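Local coordinates for hypothetical protein PA2218 (Pseudomonas aeruginosa, PDB 2HDW), which is uncharacterised but has the alpha/beta hydrolase fold and is probably a hydrolase, its substrate unknown, at residues E256-F259 with L260-H264; H318-Y321 with F322-A326. One frame throughout, in Å; residues are numbered along the deposited sequence.

Contact 1: residues E256-F259 with L260-H264; sequences EAQF and LVDYH
Leu260 covers one face of the Phe259 ring, the ring of His318 stacks on the opposite face, and Tyr263 stands at the edge. Leu260 CG stands 3.9 Å from the centroid of the Phe259 ring and 14° off its normal, a CH-pi contact displaced toward the rim, while Leu260 CD2 reaches Phe259 CE1. At the edge, Tyr263 CE2 comes to 3.7 Å from Phe259 CD1, near the plane of the phenylalanine. These residues lie in the first two turns of helix 258-267, with Ala257 as its N-cap residue. Phe259 can lie beside Leu260 because its CG sits between the backbone N and the carbonyl carbon (chi1 85°), which swings the ring back over the next peptide N. Outside this helix, Tyr214 meets the Phe259 ring edge-to-face; the Tyr263 hydroxyl is hydrogen-bonded to that of Tyr204.

The backbone closes the first turn through Ala257 O, which accepts from two amides: Val261 N, in the carbonyl plane, and Leu260 N, well above it. Ahead of the cap, Glu256 lays its CB against Leu260 CB at 3.9 Å; its carboxylate turns back to the amides of Lys253 and Gly254. On the flank carrying Gln258, that side chain bends at chi2 and brings its amide across to Asp262. There Gln258 NE2 donates to Asp262 OD1 over 2.9 Å in a nearly straight bond (166°), the oxygen lying in the amide plane but being approached from above the carboxylate plane.

Contact 2: residues H318-Y321 with F322-A326; sequences HSRY and FSETA
Tyr321 and the buried Phe322, neighbours in sequence, stack their rings face to face, and this is the tightly packed side of the contact. The centroids are 4.2 Å apart and the planes are inclined at 29°, so the rings draw together toward their far ends, where Tyr321 CZ lies 3.6 Å from Phe322 CZ. The two side chains run the same way although they leave successive residues: Tyr321 CG is lodged between its backbone N and carbonyl carbon (chi1 76°), whereas Phe322 CG is anti to its own carbonyl carbon (chi1 -73°). Ser319 CB adds a further touch at 3.7 Å from Phe322 CD2. Tyr204 stacks on Phe322 and residues of helix 206-212 pack against it, while the Tyr321 hydroxyl is hydrogen-bonded to Asn215 N.

The turn opens helix 320-329, the crossover helix of the beta-alpha-beta unit that links strands 309-314 and 334-339 of the alpha/beta hydrolase sheet. Phe322 N donates to Ser319 O at 3.0 Å, and Tyr321 O takes the amide of Thr325 at 2.9 Å together with a weak bond from Thr325 OG1. The hydroxyls of Ser319, just ahead of the helix, and Ser323, within it, between them hold both imidazole nitrogens of His313, NE2 and ND1 respectively.

The flank of Arg320 and Glu324, both partly exposed, is looser. Arg320 bends at chi3 while Glu324 stays extended beyond CG, and the two side chains meet obliquely in one long salt bridge, Arg320 NE to Glu324 OE2 at 3.5 Å. The oxygen lies well out of the guanidinium plane, so charge alone joins them and no N-H points at it; the other carboxylate oxygen, Glu324 OE1, rests 3.3 Å from Tyr321 CA.

Contact 1 comes first along the chain, at the start of helix 258-267; contact 2 follows at the start of helix 320-329, after strand 309-314. Their centres are about 18 Å apart, yet their near ends touch: Phe259 CD1 lies 3.2 Å from His318 NE2. The hydroxyl of Tyr204 is hydrogen-bonded to Tyr263 OH of contact 1 and to His318 NE2 of contact 2, and His344 meets the rings of Tyr263 and His318. Helix 320-329 joins two neighbouring strands of the central sheet, whereas helix 258-267 lies in the long excursion between the neighbouring strands 197-201 and 309-314, together with helices 206-212 and 220-240; these contacts place its start against that of helix 320-329.

Contact 1: residues E256-F259 with L260-H264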
ATOM      1  N   GLU A 256     -18.024  17.537  -4.162  1.00 21.19           N
ATOM      2  CA  GLU A 256     -17.264  16.528  -3.429  1.00 19.57           C
ATOM      3  C   GLU A 256     -16.567  17.126  -2.218  1.00 17.08           C
ATOM      4  O   GLU A 256     -16.146  18.283  -2.242  1.00 15.07           O
ATOM      5  CB  GLU A 256     -16.214  15.867  -4.333  1.00 18.99           C
ATOM      6  CG  GLU A 256     -16.795  14.971  -5.408  1.00 19.55           C
ATOM      7  CD  GLU A 256     -16.957  15.669  -6.741  1.00 20.82           C
ATOM      8  OE1 GLU A 256     -16.905  16.920  -6.777  1.00 19.07           O
ATOM      9  OE2 GLU A 256     -17.144  14.960  -7.753  1.00 18.43           O
ATOM     10  N   ALA A 257     -16.446  16.329  -1.163  1.00 14.99           N
ATOM     11  CA  ALA A 257     -15.781  16.777   0.054  1.00 14.40           C
ATOM     12  C   ALA A 257     -14.328  17.082  -0.276  1.00 14.07           C
ATOM     13  O   ALA A 257     -13.785  16.560  -1.250  1.00 12.01           O
ATOM     14  CB  ALA A 257     -15.862  15.695   1.121  1.00 16.04           C
ATOM     15  N   GLN A 258     -13.697  17.916   0.543  1.00 12.64           N
ATOM     16  CA  GLN A 258     -12.310  18.301   0.323  1.00 13.72           C
ATOM     17  C   GLN A 258     -11.334  17.136   0.178  1.00 13.69           C
ATOM     18  O   GLN A 258     -10.436  17.185  -0.667  1.00 13.57           O
ATOM     19  CB  GLN A 258     -11.828  19.219   1.450  1.00 14.22           C
ATOM     20  CG  GLN A 258     -10.446  19.812   1.208  1.00 16.74           C
ATOM     21  CD  GLN A 258     -10.393  20.707  -0.030  1.00 19.22           C
ATOM     22  OE1 GLN A 258     -11.175  21.649  -0.164  1.00 19.80           O
ATOM     23  NE2 GLN A 258      -9.463  20.416  -0.935  1.00 14.91           N
ATOM     24  N   PHE A 259     -11.490  16.091   0.987  1.00 12.15           N
ATOM     25  CA  PHE A 259     -10.560  14.971   0.885  1.00 12.83           C
ATOM     26  C   PHE A 259     -10.638  14.301  -0.490  1.00 11.90           C
ATOM     27  O   PHE A 259      -9.664  13.703  -0.947  1.00 10.86           O
ATOM     28  CB  PHE A 259     -10.781  13.969   2.041  1.00 13.71           C
ATOM     29  CG  PHE A 259     -11.854  12.941   1.789  1.00 14.55           C
ATOM     30  CD1 PHE A 259     -11.528  11.696   1.264  1.00 15.06           C
ATOM     31  CD2 PHE A 259     -13.179  13.201   2.119  1.00 15.29           C
ATOM     32  CE1 PHE A 259     -12.509  10.717   1.075  1.00 14.41           C
ATOM     33  CE2 PHE A 259     -14.167  12.230   1.934  1.00 16.35           C
ATOM     34  CZ  PHE A 259     -13.830  10.987   1.413  1.00 14.56           C
ATOM     35  N   LEU A 260     -11.780  14.426  -1.164  1.00  9.83           N
ATOM     36  CA  LEU A 260     -11.925  13.854  -2.500  1.00 10.08           C
ATOM     37  C   LEU A 260     -11.244  14.778  -3.505  1.00  8.88           C
ATOM     38  O   LEU A 260     -10.639  14.325  -4.479  1.00  8.16           O
ATOM     39  CB  LEU A 260     -13.404  13.682  -2.858  1.00 10.37           C
ATOM     40  CG  LEU A 260     -14.079  12.581  -2.044  1.00 11.99           C
ATOM     41  CD1 LEU A 260     -15.556  12.501  -2.389  1.00 14.46           C
ATOM     42  CD2 LEU A 260     -13.383  11.255  -2.338  1.00 15.09           C
ATOM     43  N   VAL A 261     -11.342  16.080  -3.260  1.00 11.15           N
ATOM     44  CA  VAL A 261     -10.697  17.059  -4.126  1.00 11.77           C
ATOM     45  C   VAL A 261      -9.190  16.856  -3.998  1.00 11.48           C
ATOM     46  O   VAL A 261      -8.447  16.957  -4.979  1.00 10.86           O
ATOM     47  CB  VAL A 261     -11.041  18.492  -3.698  1.00 13.07           C
ATOM     48  CG1 VAL A 261     -10.275  19.486  -4.564  1.00 12.47           C
ATOM     49  CG2 VAL A 261     -12.552  18.721  -3.823  1.00 12.87           C
ATOM     50  N   ASP A 262      -8.745  16.569  -2.776  1.00 10.42           N
ATOM     51  CA  ASP A 262      -7.330  16.329  -2.519  1.00  9.34           C
ATOM     52  C   ASP A 262      -6.848  15.131  -3.329  1.00 10.77           C
ATOM     53  O   ASP A 262      -5.785  15.184  -3.949  1.00 10.25           O
ATOM     54  CB  ASP A 262      -7.083  16.046  -1.035  1.00  9.05           C
ATOM     55  CG  ASP A 262      -7.232  17.281  -0.165  1.00 10.64           C
ATOM     56  OD1 ASP A 262      -7.324  18.403  -0.711  1.00 11.18           O
ATOM     57  OD2 ASP A 262      -7.246  17.122   1.073  1.00 10.59           O
ATOM     58  N   TYR A 263      -7.622  14.046  -3.306  1.00  8.92           N
ATOM     59  CA  TYR A 263      -7.255  12.842  -4.047  1.00 11.35           C
ATOM     60  C   TYR A 263      -7.117  13.148  -5.532  1.00 11.86           C
ATOM     61  O   TYR A 263      -6.179  12.695  -6.186  1.00 12.24           O
ATOM     62  CB  TYR A 263      -8.301  11.740  -3.859  1.00 10.89           C
ATOM     63  CG  TYR A 263      -8.127  10.899  -2.612  1.00 11.52           C
ATOM     64  CD1 TYR A 263      -6.875  10.403  -2.248  1.00 12.79           C
ATOM     65  CD2 TYR A 263      -9.225  10.541  -1.833  1.00 11.44           C
ATOM     66  CE1 TYR A 263      -6.723   9.562  -1.138  1.00 11.68           C
ATOM     67  CE2 TYR A 263      -9.087   9.698  -0.723  1.00 12.03           C
ATOM     68  CZ  TYR A 263      -7.833   9.214  -0.383  1.00 12.12           C
ATOM     69  OH  TYR A 263      -7.696   8.373   0.700  1.00 11.82           O
ATOM     70  N   HIS A 264      -8.066  13.910  -6.063  1.00 11.50           N
ATOM     71  CA  HIS A 264      -8.025  14.287  -7.470  1.00 12.35           C
ATOM     72  C   HIS A 264      -6.766  15.096  -7.767  1.00 12.08           C
ATOM     73  O   HIS A 264      -6.072  14.843  -8.748  1.00 12.50           O
ATOM     74  CB  HIS A 264      -9.251  15.125  -7.846  1.00 12.52           C
ATOM     75  CG  HIS A 264      -9.118  15.817  -9.166  1.00 14.69           C
ATOM     76  ND1 HIS A 264      -8.326  16.931  -9.346  1.00 17.59           N
ATOM     77  CD2 HIS A 264      -9.632  15.523 -10.383  1.00 14.76           C
ATOM     78  CE1 HIS A 264      -8.357  17.293 -10.616  1.00 15.65           C
ATOM     79  NE2 HIS A 264      -9.143  16.455 -11.268  1.00 15.31           N
TER

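Contact 2: residues H318-Y321 with F322-A326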
ATOM      1  N   HIS A 318      -9.040  13.054   7.105  1.00 13.41           N
ATOM      2  CA  HIS A 318     -10.393  12.515   7.244  1.00 12.80           C
ATOM      3  C   HIS A 318     -10.298  11.057   7.675  1.00 12.08           C
ATOM      4  O   HIS A 318     -11.232  10.486   8.243  1.00 11.24           O
ATOM      5  CB  HIS A 318     -11.112  12.560   5.894  1.00 13.36           C
ATOM      6  CG  HIS A 318     -10.508  11.651   4.868  1.00 11.70           C
ATOM      7  ND1 HIS A 318      -9.302  11.916   4.253  1.00 12.44           N
ATOM      8  CD2 HIS A 318     -10.913  10.449   4.393  1.00 13.10           C
ATOM      9  CE1 HIS A 318      -8.991  10.919   3.446  1.00 12.59           C
ATOM     10  NE2 HIS A 318      -9.952  10.014   3.513  1.00 14.46           N
ATOM     11  N   SER A 319      -9.149  10.459   7.388  1.00 10.94           N
ATOM     12  CA  SER A 319      -8.899   9.055   7.682  1.00 12.37           C
ATOM     13  C   SER A 319      -8.154   8.797   8.985  1.00 11.62           C
ATOM     14  O   SER A 319      -7.823   7.651   9.290  1.00 10.13           O
ATOM     15  CB  SER A 319      -8.080   8.468   6.544  1.00 11.40           C
ATOM     16  OG  SER A 319      -6.926   9.271   6.370  1.00 10.34           O
ATOM     17  N   ARG A 320      -7.882   9.844   9.751  1.00 12.13           N
ATOM     18  CA  ARG A 320      -7.136   9.658  10.987  1.00 11.86           C
ATOM     19  C   ARG A 320      -7.737   8.605  11.904  1.00 11.55           C
ATOM     20  O   ARG A 320      -7.011   7.901  12.610  1.00 11.56           O
ATOM     21  CB  ARG A 320      -7.008  10.973  11.754  1.00 12.52           C
ATOM     22  CG  ARG A 320      -6.080  10.869  12.959  1.00 16.99           C
ATOM     23  CD  ARG A 320      -5.977  12.182  13.716  1.00 21.40           C
ATOM     24  NE  ARG A 320      -7.252  12.551  14.318  1.00 26.48           N
ATOM     25  CZ  ARG A 320      -7.465  13.676  14.996  1.00 30.85           C
ATOM     26  NH1 ARG A 320      -6.476  14.550  15.162  1.00 28.04           N
ATOM     27  NH2 ARG A 320      -8.668  13.924  15.507  1.00 31.35           N
ATOM     28  N   TYR A 321      -9.059   8.482  11.895  1.00  9.67           N
ATOM     29  CA  TYR A 321      -9.705   7.518  12.771  1.00 10.48           C
ATOM     30  C   TYR A 321      -9.283   6.069  12.520  1.00  9.43           C
ATOM     31  O   TYR A 321      -9.296   5.256  13.445  1.00  9.84           O
ATOM     32  CB  TYR A 321     -11.228   7.659  12.692  1.00 10.49           C
ATOM     33  CG  TYR A 321     -11.876   7.081  11.459  1.00  9.98           C
ATOM     34  CD1 TYR A 321     -12.385   5.783  11.464  1.00 11.50           C
ATOM     35  CD2 TYR A 321     -12.051   7.855  10.313  1.00 10.15           C
ATOM     36  CE1 TYR A 321     -13.063   5.272  10.364  1.00 13.32           C
ATOM     37  CE2 TYR A 321     -12.725   7.355   9.205  1.00 13.68           C
ATOM     38  CZ  TYR A 321     -13.230   6.064   9.241  1.00 13.65           C
ATOM     39  OH  TYR A 321     -13.908   5.568   8.159  1.00 17.40           O
ATOM     40  N   PHE A 322      -8.900   5.736  11.287  1.00  9.49           N
ATOM     41  CA  PHE A 322      -8.465   4.366  10.998  1.00 10.16           C
ATOM     42  C   PHE A 322      -7.266   3.973  11.862  1.00  9.06           C
ATOM     43  O   PHE A 322      -7.210   2.862  12.393  1.00 11.30           O
ATOM     44  CB  PHE A 322      -8.092   4.203   9.521  1.00 10.48           C
ATOM     45  CG  PHE A 322      -9.276   4.184   8.592  1.00 10.22           C
ATOM     46  CD1 PHE A 322     -10.266   3.216   8.724  1.00 12.80           C
ATOM     47  CD2 PHE A 322      -9.393   5.126   7.575  1.00 13.02           C
ATOM     48  CE1 PHE A 322     -11.361   3.183   7.853  1.00 13.18           C
ATOM     49  CE2 PHE A 322     -10.484   5.104   6.696  1.00 13.66           C
ATOM     50  CZ  PHE A 322     -11.469   4.128   6.839  1.00 12.95           C
ATOM     51  N   SER A 323      -6.304   4.882  11.993  1.00  8.91           N
ATOM     52  CA  SER A 323      -5.116   4.622  12.806  1.00  8.04           C
ATOM     53  C   SER A 323      -5.461   4.581  14.292  1.00  7.47           C
ATOM     54  O   SER A 323      -4.831   3.858  15.068  1.00  7.23           O
ATOM     55  CB  SER A 323      -4.059   5.699  12.569  1.00  8.29           C
ATOM     56  OG  SER A 323      -3.571   5.637  11.249  1.00 13.40           O
ATOM     57  N   GLU A 324      -6.458   5.368  14.687  1.00  9.19           N
ATOM     58  CA  GLU A 324      -6.876   5.412  16.082  1.00 10.14           C
ATOM     59  C   GLU A 324      -7.520   4.085  16.460  1.00  9.33           C
ATOM     60  O   GLU A 324      -7.361   3.612  17.585  1.00  8.82           O
ATOM     61  CB  GLU A 324      -7.851   6.565  16.302  1.00 13.25           C
ATOM     62  CG  GLU A 324      -7.248   7.910  15.954  1.00 15.95           C
ATOM     63  CD  GLU A 324      -8.213   9.057  16.153  1.00 19.40           C
ATOM     64  OE1 GLU A 324      -9.383   8.919  15.749  1.00 21.39           O
ATOM     65  OE2 GLU A 324      -7.797  10.096  16.706  1.00 20.48           O
ATOM     66  N   THR A 325      -8.237   3.490  15.510  1.00  7.93           N
ATOM     67  CA  THR A 325      -8.885   2.199  15.723  1.00 10.43           C
ATOM     68  C   THR A 325      -7.800   1.121  15.796  1.00 10.85           C
ATOM     69  O   THR A 325      -7.795   0.292  16.702  1.00 10.32           O
ATOM     70  CB  THR A 325      -9.873   1.862  14.563  1.00 11.21           C
ATOM     71  OG1 THR A 325     -11.012   2.731  14.634  1.00 18.59           O
ATOM     72  CG2 THR A 325     -10.354   0.416  14.654  1.00 10.40           C
ATOM     73  N   ALA A 326      -6.871   1.148  14.843  1.00 11.68           N
ATOM     74  CA  ALA A 326      -5.793   0.168  14.814  1.00 10.64           C
ATOM     75  C   ALA A 326      -4.916   0.287  16.059  1.00  9.99           C
ATOM     76  O   ALA A 326      -4.529  -0.720  16.652  1.00  9.07           O
ATOM     77  CB  ALA A 326      -4.950   0.351  13.549  1.00  9.49           C
TER